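Local atomic coordinates of glycine oxidase (Bacillus cereus ATCC 14579, PDB entry 7CYX), a protein that probably oxidises glycine with molecular oxygen to glyoxylate, ammonium and hydrogen peroxide, using bound FAD, in a pathway leading to thiamine diphosphate. Residues R308-M318 and Y328-N336; R131-E139 and K239-F247. All coordinates share one frame; numbering follows the deposited sequence.

Contact 1 of 2, residues R308-M318 and Y328-N336. With FAD (flavin-adenine dinucleotide), chain C.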
loop_
_atom_site.group_PDB
_atom_site.type_symbol
_atom_site.label_atom_id
_atom_site.label_comp_id
_atom_site.label_asym_id
_atom_site.label_seq_id
_atom_site.Cartn_x
_atom_site.Cartn_y
_atom_site.Cartn_z
ATOM N N ARG A 308 23.201 -2.446 0.366
ATOM C CA ARG A 308 23.465 -1.329 -0.505
ATOM C C ARG A 308 24.524 -1.713 -1.526
ATOM O O ARG A 308 25.639 -2.107 -1.165
ATOM C CB ARG A 308 24.018 -0.121 0.249
ATOM C CG ARG A 308 23.199 0.339 1.444
ATOM C CD ARG A 308 23.999 1.372 2.203
ATOM N NE ARG A 308 23.363 1.823 3.415
ATOM C CZ ARG A 308 23.573 1.284 4.597
ATOM N NH1 ARG A 308 24.158 0.099 4.668
ATOM N NH2 ARG A 308 23.231 1.951 5.691
ATOM N N PRO A 309 24.240 -1.515 -2.829
ATOM C CA PRO A 309 25.208 -1.823 -3.881
ATOM C C PRO A 309 26.238 -0.703 -4.112
ATOM O O PRO A 309 26.042 0.149 -4.966
ATOM C CB PRO A 309 24.309 -2.001 -5.107
ATOM C CG PRO A 309 23.184 -1.040 -4.869
ATOM C CD PRO A 309 22.971 -0.998 -3.362
ATOM N N GLN A 310 27.347 -0.747 -3.368
ATOM C CA GLN A 310 28.471 0.144 -3.592
ATOM C C GLN A 310 29.088 -0.155 -4.966
ATOM O O GLN A 310 29.082 -1.283 -5.453
ATOM C CB GLN A 310 29.504 0.035 -2.474
ATOM C CG GLN A 310 30.695 0.991 -2.614
ATOM C CD GLN A 310 30.307 2.420 -2.926
ATOM O OE1 GLN A 310 29.857 2.744 -4.023
ATOM N NE2 GLN A 310 30.496 3.291 -1.954
ATOM N N SER A 311 29.613 0.910 -5.550
ATOM C CA SER A 311 30.303 0.870 -6.852
ATOM C C SER A 311 31.805 0.788 -6.582
ATOM O O SER A 311 32.253 1.382 -5.624
ATOM C CB SER A 311 29.974 2.121 -7.598
ATOM O OG SER A 311 30.602 2.135 -8.848
ATOM N N ASN A 312 32.565 0.101 -7.423
ATOM C CA ASN A 312 34.032 0.096 -7.211
ATOM C C ASN A 312 34.595 1.461 -7.609
ATOM O O ASN A 312 35.595 1.851 -7.033
ATOM C CB ASN A 312 34.728 -1.009 -7.995
ATOM C CG ASN A 312 34.652 -2.349 -7.310
ATOM O OD1 ASN A 312 34.322 -2.430 -6.143
ATOM N ND2 ASN A 312 34.945 -3.405 -8.036
ATOM N N HIS A 313 33.956 2.136 -8.565
ATOM C CA HIS A 313 34.362 3.466 -9.075
ATOM C C HIS A 313 33.667 4.590 -8.306
ATOM O O HIS A 313 33.783 5.729 -8.747
ATOM C CB HIS A 313 34.078 3.537 -10.566
ATOM C CG HIS A 313 34.968 2.649 -11.357
ATOM N ND1 HIS A 313 35.938 3.132 -12.176
ATOM C CD2 HIS A 313 35.057 1.315 -11.431
ATOM C CE1 HIS A 313 36.564 2.134 -12.744
ATOM N NE2 HIS A 313 36.037 1.014 -12.308
ATOM N N GLU A 314 32.927 4.243 -7.250
ATOM C CA GLU A 314 32.198 5.169 -6.337
ATOM C C GLU A 314 31.113 5.989 -7.044
ATOM O O GLU A 314 30.774 7.066 -6.567
ATOM C CB GLU A 314 33.163 6.100 -5.621
ATOM C CG GLU A 314 33.956 5.419 -4.543
ATOM C CD GLU A 314 34.744 6.446 -3.768
ATOM O OE1 GLU A 314 35.568 7.126 -4.383
ATOM O OE2 GLU A 314 34.497 6.576 -2.571
ATOM N N ALA A 315 30.565 5.445 -8.114
ATOM C CA ALA A 315 29.508 6.074 -8.914
ATOM C C ALA A 315 28.866 4.949 -9.703
ATOM O O ALA A 315 29.576 4.070 -10.127
ATOM C CB ALA A 315 30.118 7.094 -9.824
ATOM N N PRO A 316 27.550 4.957 -9.938
ATOM C CA PRO A 316 26.931 3.876 -10.665
ATOM C C PRO A 316 27.389 3.818 -12.124
ATOM O O PRO A 316 27.692 4.824 -12.692
ATOM C CB PRO A 316 25.450 4.260 -10.623
ATOM C CG PRO A 316 25.464 5.749 -10.473
ATOM C CD PRO A 316 26.630 6.011 -9.559
ATOM N N TYR A 317 27.438 2.611 -12.666
ATOM C CA TYR A 317 27.780 2.439 -14.088
ATOM C C TYR A 317 26.470 2.476 -14.855
ATOM O O TYR A 317 25.629 1.641 -14.618
ATOM C CB TYR A 317 28.464 1.100 -14.317
ATOM C CG TYR A 317 29.534 0.749 -13.324
ATOM C CD1 TYR A 317 29.220 0.062 -12.178
ATOM C CD2 TYR A 317 30.857 1.079 -13.542
ATOM C CE1 TYR A 317 30.192 -0.284 -11.268
ATOM C CE2 TYR A 317 31.843 0.749 -12.635
ATOM C CZ TYR A 317 31.508 0.054 -11.496
ATOM O OH TYR A 317 32.439 -0.311 -10.580
ATOM N N MET A 318 26.299 3.489 -15.690
ATOM C CA MET A 318 25.082 3.662 -16.514
ATOM C C MET A 318 25.537 3.883 -17.953
ATOM O O MET A 318 25.935 4.997 -18.271
ATOM C CB MET A 318 24.305 4.883 -16.037
ATOM C CG MET A 318 24.171 4.950 -14.548
ATOM S SD MET A 318 22.548 5.508 -14.086
ATOM C CE MET A 318 22.897 7.225 -13.741
ATOM N N TYR A 328 24.434 -3.341 -21.916
ATOM C CA TYR A 328 24.267 -2.157 -21.129
ATOM C C TYR A 328 24.471 -2.526 -19.656
ATOM O O TYR A 328 24.357 -3.692 -19.292
ATOM C CB TYR A 328 22.885 -1.525 -21.373
ATOM C CG TYR A 328 22.598 -1.117 -22.798
ATOM C CD1 TYR A 328 22.118 -2.044 -23.698
ATOM C CD2 TYR A 328 22.801 0.179 -23.250
ATOM C CE1 TYR A 328 21.874 -1.721 -25.020
ATOM C CE2 TYR A 328 22.547 0.530 -24.569
ATOM C CZ TYR A 328 22.072 -0.425 -25.455
ATOM O OH TYR A 328 21.777 -0.151 -26.757
ATOM N N ALA A 329 24.685 -1.492 -18.829
ATOM C CA ALA A 329 24.908 -1.602 -17.390
ATOM C C ALA A 329 24.187 -0.454 -16.689
ATOM O O ALA A 329 24.156 0.651 -17.226
ATOM C CB ALA A 329 26.391 -1.549 -17.086
ATOM N N CYS A 330 23.669 -0.730 -15.486
ATOM C CA CYS A 330 22.948 0.239 -14.668
ATOM C C CYS A 330 22.864 -0.285 -13.224
ATOM O O CYS A 330 21.833 -0.771 -12.810
ATOM C CB CYS A 330 21.572 0.543 -15.270
ATOM S SG CYS A 330 20.796 2.039 -14.600
ATOM N N THR A 331 23.974 -0.158 -12.473
ATOM C CA THR A 331 24.089 -0.579 -11.062
ATOM C C THR A 331 25.243 0.151 -10.389
ATOM O O THR A 331 26.125 0.635 -11.053
ATOM C CB THR A 331 24.404 -2.070 -10.869
ATOM O OG1 THR A 331 25.121 -2.470 -12.034
ATOM C CG2 THR A 331 23.163 -2.908 -10.670
ATOM N N GLY A 332 25.205 0.168 -9.055
ATOM C CA GLY A 332 26.208 0.782 -8.223
ATOM C C GLY A 332 25.749 2.119 -7.684
ATOM O O GLY A 332 26.568 3.010 -7.538
ATOM N N HIS A 333 24.449 2.228 -7.363
ATOM C CA HIS A 333 23.827 3.475 -6.937
ATOM C C HIS A 333 23.993 3.679 -5.429
ATOM O O HIS A 333 23.636 4.739 -4.887
ATOM C CB HIS A 333 22.339 3.492 -7.329
ATOM C CG HIS A 333 22.086 3.581 -8.798
ATOM N ND1 HIS A 333 22.162 2.487 -9.611
ATOM C CD2 HIS A 333 21.751 4.633 -9.587
ATOM C CE1 HIS A 333 21.854 2.834 -10.855
ATOM N NE2 HIS A 333 21.612 4.161 -10.875
ATOM N N TYR A 334 24.469 2.633 -4.747
ATOM C CA TYR A 334 24.882 2.711 -3.357
ATOM C C TYR A 334 23.726 3.246 -2.515
ATOM O O TYR A 334 22.767 2.555 -2.355
ATOM C CB TYR A 334 26.171 3.523 -3.242
ATOM C CG TYR A 334 26.781 3.520 -1.869
ATOM C CD1 TYR A 334 26.727 2.386 -1.070
ATOM C CD2 TYR A 334 27.458 4.625 -1.385
ATOM C CE1 TYR A 334 27.311 2.352 0.184
ATOM C CE2 TYR A 334 28.039 4.612 -0.124
ATOM C CZ TYR A 334 27.976 3.465 0.656
ATOM O OH TYR A 334 28.546 3.414 1.897
ATOM N N ARG A 335 23.814 4.486 -2.032
ATOM C CA ARG A 335 22.919 5.000 -1.042
ATOM C C ARG A 335 21.776 5.840 -1.662
ATOM O O ARG A 335 20.986 6.443 -0.927
ATOM C CB ARG A 335 23.711 5.880 -0.059
ATOM C CG ARG A 335 24.505 5.124 0.994
ATOM C CD ARG A 335 25.213 6.029 1.988
ATOM N NE ARG A 335 24.307 6.866 2.765
ATOM C CZ ARG A 335 24.060 8.164 2.538
ATOM N NH1 ARG A 335 24.720 8.818 1.592
ATOM N NH2 ARG A 335 23.138 8.796 3.251
ATOM N N ASN A 336 21.695 5.945 -2.991
ATOM C CA ASN A 336 20.806 6.927 -3.607
ATOM C C ASN A 336 20.088 6.336 -4.831
ATOM O O ASN A 336 19.697 7.065 -5.723
ATOM C CB ASN A 336 21.578 8.183 -4.022
ATOM C CG ASN A 336 22.193 8.920 -2.852
ATOM O OD1 ASN A 336 21.497 9.620 -2.116
ATOM N ND2 ASN A 336 23.496 8.759 -2.670
HETATM P PA FAD C . 18.582 -4.394 -5.712
HETATM O O1A FAD C . 17.304 -3.868 -5.190
HETATM O O2A FAD C . 19.430 -5.190 -4.760
HETATM O O5B FAD C . 18.236 -5.181 -7.030
HETATM C C5B FAD C . 19.149 -6.088 -7.555
HETATM C C4B FAD C . 18.311 -7.275 -7.945
HETATM O O4B FAD C . 19.040 -8.029 -8.895
HETATM C C3B FAD C . 18.038 -8.198 -6.779
HETATM O O3B FAD C . 16.603 -8.327 -6.664
HETATM C C2B FAD C . 18.683 -9.533 -7.140
HETATM O O2B FAD C . 17.803 -10.633 -6.868
HETATM C C1B FAD C . 18.826 -9.419 -8.628
HETATM N N9A FAD C . 19.922 -10.179 -9.225
HETATM C C8A FAD C . 21.225 -10.062 -8.902
HETATM N N7A FAD C . 21.968 -10.893 -9.657
HETATM C C5A FAD C . 21.133 -11.510 -10.508
HETATM C C6A FAD C . 21.295 -12.500 -11.570
HETATM N N6A FAD C . 22.542 -12.955 -11.822
HETATM N N1A FAD C . 20.181 -12.943 -12.210
HETATM C C2A FAD C . 18.971 -12.473 -11.885
HETATM N N3A FAD C . 18.748 -11.558 -10.912
HETATM C C4A FAD C . 19.782 -11.045 -10.219
HETATM N N1 FAD C . 18.284 4.881 -1.326
HETATM C C2 FAD C . 17.701 6.121 -1.374
HETATM O O2 FAD C . 17.653 6.651 -2.510
HETATM N N3 FAD C . 17.199 6.738 -0.276
HETATM C C4 FAD C . 17.217 6.115 0.923
HETATM O O4 FAD C . 16.727 6.618 1.967
HETATM C C4X FAD C . 17.863 4.782 1.030
HETATM N N5 FAD C . 17.957 4.133 2.197
HETATM C C5X FAD C . 18.525 2.912 2.264
HETATM C C6 FAD C . 18.576 2.256 3.481
HETATM C C7 FAD C . 19.165 1.007 3.571
HETATM C C7M FAD C . 19.241 0.289 4.907
HETATM C C8 FAD C . 19.711 0.362 2.382
HETATM C C8M FAD C . 20.346 -1.020 2.451
HETATM C C9 FAD C . 19.652 1.007 1.189
HETATM C C9A FAD C . 19.083 2.253 1.065
HETATM N N10 FAD C . 19.000 2.898 -0.177
HETATM C C10 FAD C . 18.406 4.181 -0.198
HETATM C "C1'" FAD C . 19.612 2.378 -1.407
HETATM C "C2'" FAD C . 18.775 1.584 -2.358
HETATM O "O2'" FAD C . 18.223 0.472 -1.632
HETATM C "C3'" FAD C . 19.690 1.092 -3.465
HETATM O "O3'" FAD C . 20.656 2.103 -3.880
HETATM C "C4'" FAD C . 18.793 0.527 -4.573
HETATM O "O4'" FAD C . 17.812 -0.363 -4.013
HETATM C "C5'" FAD C . 19.556 -0.293 -5.578
HETATM O "O5'" FAD C . 18.599 -0.942 -6.394
HETATM P P FAD C . 19.070 -2.098 -7.384
HETATM O O1P FAD C . 20.333 -1.718 -8.066
HETATM O O2P FAD C . 17.857 -2.521 -8.169
HETATM O O3P FAD C . 19.519 -3.188 -6.267
#

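Contact 2 of 2, residues R131-E139 and K239-F247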
loop_
_atom_site.group_PDB
_atom_site.type_symbol
_atom_site.label_atom_id
_atom_site.label_comp_id
_atom_site.label_asym_id
_atom_site.label_seq_id
_atom_site.Cartn_x
_atom_site.Cartn_y
_atom_site.Cartn_z
ATOM N N ARG A 131 10.955 22.350 17.686
ATOM C CA ARG A 131 10.063 21.685 18.631
ATOM C C ARG A 131 8.630 22.222 18.553
ATOM O O ARG A 131 7.710 21.528 18.981
ATOM C CB ARG A 131 10.602 21.834 20.056
ATOM C CG ARG A 131 11.245 20.566 20.599
ATOM C CD ARG A 131 12.041 20.811 21.864
ATOM N NE ARG A 131 13.451 20.672 21.554
ATOM C CZ ARG A 131 14.340 21.649 21.626
ATOM N NH1 ARG A 131 14.013 22.795 22.201
ATOM N NH2 ARG A 131 15.546 21.466 21.116
ATOM N N GLU A 132 8.450 23.461 18.067
ATOM C CA GLU A 132 7.111 23.996 17.788
ATOM C C GLU A 132 6.503 23.169 16.655
ATOM O O GLU A 132 5.344 22.769 16.736
ATOM C CB GLU A 132 7.138 25.495 17.451
ATOM C CG GLU A 132 6.564 26.397 18.549
ATOM C CD GLU A 132 5.039 26.537 18.639
ATOM O OE1 GLU A 132 4.527 26.816 19.761
ATOM O OE2 GLU A 132 4.345 26.391 17.596
ATOM N N LYS A 133 7.312 22.890 15.626
ATOM C CA LYS A 133 6.865 22.140 14.437
ATOM C C LYS A 133 6.755 20.637 14.735
ATOM O O LYS A 133 5.804 19.991 14.279
ATOM C CB LYS A 133 7.802 22.373 13.245
ATOM C CG LYS A 133 7.848 23.809 12.732
ATOM C CD LYS A 133 8.551 23.958 11.388
ATOM C CE LYS A 133 7.728 23.459 10.215
ATOM N NZ LYS A 133 8.343 23.823 8.916
ATOM N N GLU A 134 7.739 20.081 15.459
ATOM C CA GLU A 134 7.791 18.631 15.763
ATOM C C GLU A 134 7.963 18.459 17.269
ATOM O O GLU A 134 9.079 18.351 17.766
ATOM C CB GLU A 134 8.899 17.958 14.951
ATOM C CG GLU A 134 8.712 18.028 13.437
ATOM C CD GLU A 134 7.657 17.094 12.856
ATOM O OE1 GLU A 134 7.633 16.909 11.607
ATOM O OE2 GLU A 134 6.851 16.557 13.643
ATOM N N PRO A 135 6.865 18.478 18.052
ATOM C CA PRO A 135 6.964 18.584 19.507
ATOM C C PRO A 135 7.532 17.359 20.239
ATOM O O PRO A 135 8.013 17.504 21.369
ATOM C CB PRO A 135 5.518 18.865 19.954
ATOM C CG PRO A 135 4.650 18.296 18.845
ATOM C CD PRO A 135 5.469 18.436 17.578
ATOM N N TYR A 136 7.515 16.176 19.618
ATOM C CA TYR A 136 8.039 14.997 20.337
ATOM C C TYR A 136 9.572 14.972 20.280
ATOM O O TYR A 136 10.202 14.117 20.906
ATOM C CB TYR A 136 7.401 13.705 19.835
ATOM C CG TYR A 136 5.959 13.519 20.244
ATOM C CD1 TYR A 136 5.628 12.917 21.448
ATOM C CD2 TYR A 136 4.928 13.928 19.416
ATOM C CE1 TYR A 136 4.310 12.711 21.809
ATOM C CE2 TYR A 136 3.603 13.758 19.776
ATOM C CZ TYR A 136 3.293 13.150 20.981
ATOM O OH TYR A 136 1.983 12.969 21.337
ATOM N N LEU A 137 10.178 15.933 19.579
ATOM C CA LEU A 137 11.609 15.906 19.406
ATOM C C LEU A 137 12.274 16.357 20.708
ATOM O O LEU A 137 11.726 17.164 21.441
ATOM C CB LEU A 137 12.029 16.751 18.202
ATOM C CG LEU A 137 12.001 16.018 16.862
ATOM C CD1 LEU A 137 12.154 16.971 15.681
ATOM C CD2 LEU A 137 13.080 14.953 16.801
ATOM N N SER A 138 13.430 15.743 20.982
ATOM C CA SER A 138 14.233 15.898 22.198
ATOM C C SER A 138 14.536 17.370 22.474
ATOM O O SER A 138 14.799 18.122 21.551
ATOM C CB SER A 138 15.524 15.127 22.055
ATOM O OG SER A 138 16.479 15.487 23.051
ATOM N N GLU A 139 14.584 17.719 23.764
ATOM C CA GLU A 139 15.121 19.000 24.225
ATOM C C GLU A 139 16.619 19.110 23.889
ATOM O O GLU A 139 17.161 20.212 23.900
ATOM C CB GLU A 139 14.856 19.191 25.722
ATOM C CG GLU A 139 13.386 19.426 26.053
ATOM C CD GLU A 139 12.826 20.799 25.679
ATOM O OE1 GLU A 139 11.646 21.054 25.978
ATOM O OE2 GLU A 139 13.573 21.630 25.107
ATOM N N LYS A 239 0.628 7.636 18.279
ATOM C CA LYS A 239 0.818 9.071 18.391
ATOM C C LYS A 239 1.341 9.600 17.054
ATOM O O LYS A 239 1.900 8.845 16.269
ATOM C CB LYS A 239 1.787 9.418 19.524
ATOM C CG LYS A 239 1.373 8.959 20.912
ATOM C CD LYS A 239 2.544 8.881 21.884
ATOM C CE LYS A 239 2.122 8.690 23.327
ATOM N NZ LYS A 239 3.290 8.412 24.199
ATOM N N GLN A 240 1.132 10.903 16.832
ATOM C CA GLN A 240 1.663 11.648 15.696
ATOM C C GLN A 240 3.094 12.092 16.017
ATOM O O GLN A 240 3.342 13.250 16.319
ATOM C CB GLN A 240 0.783 12.874 15.428
ATOM C CG GLN A 240 -0.312 12.651 14.389
ATOM C CD GLN A 240 -0.204 13.652 13.259
ATOM O OE1 GLN A 240 -0.151 14.867 13.465
ATOM N NE2 GLN A 240 -0.141 13.144 12.040
ATOM N N LEU A 241 4.038 11.154 15.954
ATOM C CA LEU A 241 5.358 11.336 16.601
ATOM C C LEU A 241 6.264 12.264 15.779
ATOM O O LEU A 241 7.021 13.021 16.351
ATOM C CB LEU A 241 6.018 9.966 16.825
ATOM C CG LEU A 241 5.632 9.230 18.108
ATOM C CD1 LEU A 241 6.502 8.002 18.305
ATOM C CD2 LEU A 241 5.715 10.141 19.328
ATOM N N LEU A 242 6.213 12.119 14.450
ATOM C CA LEU A 242 6.931 12.917 13.462
ATOM C C LEU A 242 5.989 13.116 12.285
ATOM O O LEU A 242 5.337 12.161 11.876
ATOM C CB LEU A 242 8.154 12.160 12.936
ATOM C CG LEU A 242 9.503 12.441 13.583
ATOM C CD1 LEU A 242 10.587 11.674 12.840
ATOM C CD2 LEU A 242 9.815 13.928 13.593
ATOM N N LYS A 243 5.988 14.327 11.728
ATOM C CA LYS A 243 5.282 14.656 10.492
ATOM C C LYS A 243 6.228 14.373 9.317
ATOM O O LYS A 243 5.834 13.835 8.296
ATOM C CB LYS A 243 4.840 16.131 10.528
ATOM C CG LYS A 243 3.375 16.416 10.201
ATOM C CD LYS A 243 3.009 17.906 10.203
ATOM C CE LYS A 243 3.137 18.584 8.843
ATOM N NZ LYS A 243 1.936 18.388 7.988
ATOM N N ALA A 244 7.494 14.775 9.484
ATOM C CA ALA A 244 8.512 14.704 8.440
ATOM C C ALA A 244 9.717 13.910 8.933
ATOM O O ALA A 244 10.006 13.863 10.126
ATOM C CB ALA A 244 8.925 16.103 8.045
ATOM N N PRO A 245 10.521 13.333 8.023
ATOM C CA PRO A 245 11.706 12.583 8.434
ATOM C C PRO A 245 12.727 13.504 9.122
ATOM O O PRO A 245 12.781 14.692 8.834
ATOM C CB PRO A 245 12.270 12.039 7.117
ATOM C CG PRO A 245 11.149 12.204 6.107
ATOM C CD PRO A 245 10.393 13.432 6.563
ATOM N N ILE A 246 13.516 12.944 10.025
ATOM C CA ILE A 246 14.623 13.737 10.621
ATOM C C ILE A 246 15.907 13.015 10.239
ATOM O O ILE A 246 15.888 11.804 10.125
ATOM C CB ILE A 246 14.491 13.954 12.133
ATOM C CG1 ILE A 246 14.672 12.650 12.899
ATOM C CG2 ILE A 246 13.193 14.652 12.474
ATOM C CD1 ILE A 246 16.096 12.193 12.964
ATOM N N PHE A 247 16.970 13.772 10.030
ATOM C CA PHE A 247 18.257 13.207 9.594
ATOM C C PHE A 247 19.328 13.669 10.566
ATOM O O PHE A 247 19.195 14.748 11.121
ATOM C CB PHE A 247 18.558 13.759 8.207
ATOM C CG PHE A 247 19.381 12.871 7.322
ATOM C CD1 PHE A 247 18.825 11.768 6.716
ATOM C CD2 PHE A 247 20.707 13.163 7.072
ATOM C CE1 PHE A 247 19.581 10.954 5.900
ATOM C CE2 PHE A 247 21.466 12.349 6.255
ATOM C CZ PHE A 247 20.897 11.247 5.672
#

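Contact 1 of 2, residues R308-M318 and Y328-N336
The phenol ring of Tyr-334 lies between two side chains of different kinds. Over one face comes the amide of Gln-310, its NE2 3.3 Å from CE2 of Tyr-334 and displaced toward the rim, with amide and ring planes 30° apart. The Gln-310 side chain bends at chi2 (47°), which folds the amide back over the ring although the CB of Gln-310 sets out away from it. On the opposite face, CG of the next residue, Arg-335, sits over the ring centre. The aliphatic stem of Arg-308 runs obliquely to the ring, CB of Arg-308 lying 3.9 Å from CD1 of Tyr-334. Arg-308 suits this place because its long stem can pack while its guanidinium, one face over the flavin C8, reaches the carbonyls of Thr-266 and Val-228. The backbone of Tyr-334 bonds both protein and cofactor: its N gives a weak bond to Pro-309 O, and its O accepts from the ribityl O3' of FAD at 2.6 Å. Farther along, strands 317-318 and 327-331 form an antiparallel hairpin at one border of the mixed Rossmann-type sheet of this FAD-dependent oxidoreductase. Cys-330 and Thr-331 together face Tyr-317 in a classic beta bulge; Tyr-317 N bonds Thr-331 O at 2.9 Å, and Thr-331 N returns a bond to Tyr-317 O. Gly-332 follows, with backbone angles where a CB would strike the preceding carbonyl oxygen. Beyond it the imidazole of His-333 receives Pro-316 CB squarely over its centre, a CH-pi contact 3.7 Å from the centroid. Met-318 SD approaches the same ring obliquely, 3.6 Å from His-333 NE2, the nitrogen that is hydrogen-bonded to Ser-344 OG of helix 341-352.

Contact 2 of 2, residues R131-E139 and K239-F247
Glu-134 OE1 accepts two backbone N-H groups, from Ala-244 N at 3.0 Å and from Lys-243 N at 3.1 Å. The Lys-243 amide is shared by both carboxylate oxygens, its line to Glu-134 OE2 being the straighter at 156° against 138° to OE1. All three bonds arrive on the syn sides and somewhat out of the carboxylate plane, so the group is held from one end by consecutive amides. A bend at chi2 (-75°) curls the chain of Glu-134 to present this end, while the methyl CD2 of Leu-242 packs at 3.9 Å from the Glu-134 carboxylate carbon CD. A buried glutamate fits well, since its two oxygens can satisfy consecutive main-chain N-H groups of the loop; the Lys-243 ammonium stays well apart from the carboxylate, so charge pairing between the two side chains is probably minor.

The neighbouring Tyr-136 turns one ring face to Leu-241, whose CD2 stands over it in a CH-pi contact, 3.6 Å from the ring centroid. The leucine comes roughly perpendicular to the tyrosine side chain. A flat aromatic offers this methyl a broad surface, while the hydroxyl end of Tyr-136 extends to the aliphatic stem of Lys-239, a residue whose exposed ammonium can remain in solvent. Deeper in, Leu-137 and Ile-246 lie alongside each other, pointing opposite ways, with Leu-137 CD1 4.1 Å from Ile-246 CG2.

A type I turn from Glu-134 to Leu-137 carries Glu-134, Tyr-136 and Leu-137 just beyond helix 127-133. Helix 278-291 touches both Leu-137 and Ile-246 through Ile-291, Tyr-96 of strand 95-99 packs on Glu-134 and Ala-244, and strand 251-256 lies beside Leu-242 and Ile-246 through Ile-253.

How the contacts relate
The two contacts lie about 33 Å apart, centre to centre, at different depths of one subunit. Contact 2 comes first along the chain and closes before contact 1 opens. Both reach the mixed eight-stranded sheet: strand 246-248 enters contact 2 from the middle of that sheet, and strand 299-311 runs along its border into contact 1. Contact 1 then passes to the other, FAD-binding sheet through the hairpin 317-318 and 327-331, so it links the two sheets beside the flavin. Contact 2 joins the turn after helix 127-133 to the loop leading into strand 246-248, nearer the edge of the subunit, its Ile-246 side chain about 12 Å from FAD. Arg-335 NH2 packs loosely on Phe-247 CZ at 4.1 Å.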